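Local coordinates for pirin-like protein (PDB 2P17) that is of unknown function but belongs to the pirin family of cupin-fold proteins and binds one iron ion per subunit, at residues S26-E29 / E35-P38. Residues are numbered along the deposited sequence; the frame is centred on the assembly and turned at random.
Sequences SVLE and EYDP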
ATOM      1  N   SER A  26      -4.729 -12.006  -5.105  1.00 15.13           N
ATOM      2  CA  SER A  26      -3.299 -11.728  -4.965  1.00 15.66           C
ATOM      3  C   SER A  26      -2.902 -10.590  -5.893  1.00 14.70           C
ATOM      4  O   SER A  26      -3.111 -10.666  -7.109  1.00 15.29           O
ATOM      5  CB  SER A  26      -2.445 -12.974  -5.238  1.00 16.60           C
ATOM      6  OG  SER A  26      -2.257 -13.711  -4.036  1.00 20.82           O
ATOM      7  N   VAL A  27      -2.381  -9.519  -5.304  1.00 13.98           N
ATOM      8  CA  VAL A  27      -1.917  -8.365  -6.072  1.00 13.68           C
ATOM      9  C   VAL A  27      -0.412  -8.510  -6.310  1.00 13.36           C
ATOM     10  O   VAL A  27       0.075  -8.421  -7.442  1.00 13.17           O
ATOM     11  CB  VAL A  27      -2.282  -7.028  -5.380  1.00 13.48           C
ATOM     12  CG1 VAL A  27      -1.979  -5.847  -6.296  1.00 14.26           C
ATOM     13  CG2 VAL A  27      -3.768  -7.006  -4.949  1.00 14.08           C
ATOM     14  N   LEU A  28       0.313  -8.737  -5.221  1.00 13.26           N
ATOM     15  CA  LEU A  28       1.694  -9.174  -5.269  1.00 12.96           C
ATOM     16  C   LEU A  28       1.696 -10.554  -4.647  1.00 13.70           C
ATOM     17  O   LEU A  28       1.383 -10.703  -3.451  1.00 13.49           O
ATOM     18  CB  LEU A  28       2.604  -8.233  -4.458  1.00 12.84           C
ATOM     19  CG  LEU A  28       3.207  -7.010  -5.157  1.00 12.73           C
ATOM     20  CD1 LEU A  28       2.140  -6.031  -5.621  1.00 13.97           C
ATOM     21  CD2 LEU A  28       4.215  -6.316  -4.229  1.00 13.23           C
ATOM     22  N   GLU A  29       2.027 -11.556  -5.455  1.00 14.61           N
ATOM     23  CA  GLU A  29       2.065 -12.936  -4.991  1.00 15.46           C
ATOM     24  C   GLU A  29       3.242 -13.135  -4.043  1.00 15.91           C
ATOM     25  O   GLU A  29       4.267 -12.458  -4.192  1.00 15.77           O
ATOM     26  CB  GLU A  29       2.166 -13.893  -6.184  1.00 15.60           C
ATOM     27  CG  GLU A  29       3.575 -14.053  -6.782  1.00 17.19           C
ATOM     28  CD  GLU A  29       4.002 -12.911  -7.698  1.00 17.06           C
ATOM     29  OE1 GLU A  29       3.229 -11.945  -7.882  1.00 17.29           O
ATOM     30  OE2 GLU A  29       5.128 -12.994  -8.248  1.00 19.33           O
ATOM     31  N   GLU A  35      11.767  -9.671  -6.741  1.00 10.09           N
ATOM     32  CA  GLU A  35      11.183  -8.659  -7.608  1.00 10.00           C
ATOM     33  C   GLU A  35      10.602  -7.481  -6.838  1.00  9.15           C
ATOM     34  O   GLU A  35      10.628  -6.353  -7.335  1.00  8.95           O
ATOM     35  CB  GLU A  35      10.099  -9.261  -8.519  1.00  9.96           C
ATOM     36  CG  GLU A  35       9.601  -8.301  -9.595  1.00 10.77           C
ATOM     37  CD  GLU A  35       8.484  -8.875 -10.447  1.00 11.17           C
ATOM     38  OE1 GLU A  35       8.402 -10.115 -10.584  1.00 13.50           O
ATOM     39  OE2 GLU A  35       7.698  -8.068 -10.989  1.00 12.43           O
ATOM     40  N   TYR A  36      10.049  -7.751  -5.653  1.00  9.05           N
ATOM     41  CA  TYR A  36       9.205  -6.757  -4.977  1.00  8.87           C
ATOM     42  C   TYR A  36       9.836  -6.034  -3.798  1.00  8.36           C
ATOM     43  O   TYR A  36       9.243  -5.086  -3.283  1.00  8.95           O
ATOM     44  CB  TYR A  36       7.909  -7.412  -4.515  1.00  8.43           C
ATOM     45  CG  TYR A  36       7.074  -8.032  -5.617  1.00  9.31           C
ATOM     46  CD1 TYR A  36       6.863  -7.376  -6.837  1.00 10.07           C
ATOM     47  CD2 TYR A  36       6.446  -9.247  -5.406  1.00 10.24           C
ATOM     48  CE1 TYR A  36       6.073  -7.955  -7.831  1.00 10.05           C
ATOM     49  CE2 TYR A  36       5.639  -9.822  -6.392  1.00 10.57           C
ATOM     50  CZ  TYR A  36       5.463  -9.170  -7.590  1.00  9.71           C
ATOM     51  OH  TYR A  36       4.651  -9.743  -8.571  1.00 11.74           O
ATOM     52  N   ASP A  37      11.032  -6.473  -3.412  1.00  8.63           N
ATOM     53  CA  ASP A  37      11.832  -5.922  -2.306  1.00  8.54           C
ATOM     54  C   ASP A  37      11.653  -4.401  -2.249  1.00  8.43           C
ATOM     55  O   ASP A  37      11.989  -3.718  -3.216  1.00  8.40           O
ATOM     56  CB  ASP A  37      13.301  -6.299  -2.588  1.00  8.99           C
ATOM     57  CG  ASP A  37      14.246  -5.995  -1.441  1.00  9.29           C
ATOM     58  OD1 ASP A  37      13.786  -5.607  -0.349  1.00  9.83           O
ATOM     59  OD2 ASP A  37      15.478  -6.137  -1.662  1.00 10.94           O
ATOM     60  N   PRO A  38      11.202  -3.845  -1.104  1.00  8.06           N
ATOM     61  CA  PRO A  38      11.046  -4.441   0.222  1.00  8.01           C
ATOM     62  C   PRO A  38       9.696  -5.090   0.524  1.00  8.43           C
ATOM     63  O   PRO A  38       9.456  -5.498   1.667  1.00  8.77           O
ATOM     64  CB  PRO A  38      11.225  -3.229   1.150  1.00  8.05           C
ATOM     65  CG  PRO A  38      10.574  -2.079   0.358  1.00  8.23           C
ATOM     66  CD  PRO A  38      10.871  -2.402  -1.101  1.00  8.32           C
TER
HETATM   67  O   HOH W   1       1.787  -9.358  -9.814  1.00 18.96           O
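L28 lies under the ring of Y36, and E29 takes the ring's hydroxyl. The apolar part is a CH-pi contact. L28 CG stands 3.7 Å from the centroid of the Y36 ring, 3° off the ring normal. The CD2 branch of L28 reaches back to the root of the ring, with L28 CD2 3.6 Å from Y36 CG. L28 CG is turned anti to its carbonyl carbon (chi1 -88°), which lays the branch over the ring face. On the opposite face, E35 CB sits offset toward the rim.

The polar part is at the phenol end. Y36 OH donates a hydrogen bond of 2.7 Å to E29 OE1. It meets the syn side of the carboxylate, 24° out of plane. E29 is bent at chi2, which folds the carboxylate back to the hydroxyl, its plane steep to the ring. N32 bonds E29 OE2, and R9 also bonds Y36 OH.

Segment 26-29 follows strand 22-26 of the pirin fold, a cupin-type beta architecture. V27 and L28 form a classic beta bulge opposite L42 of strand 39-47. Helix 33-36 lies within the link between these paired antiparallel strands, and Y36 at its end packs back on the bulge. F215 of strand 212-216 touches both L28 and the Y36 ring.

One water joins the same two segments. It donates to V27 O and to Y36 OH, both at 3.1 Å. A leucine in place of Y36 would probably leave E29 OE1 and this water without their hydroxyl partner, and L28 without a ring face to pack on.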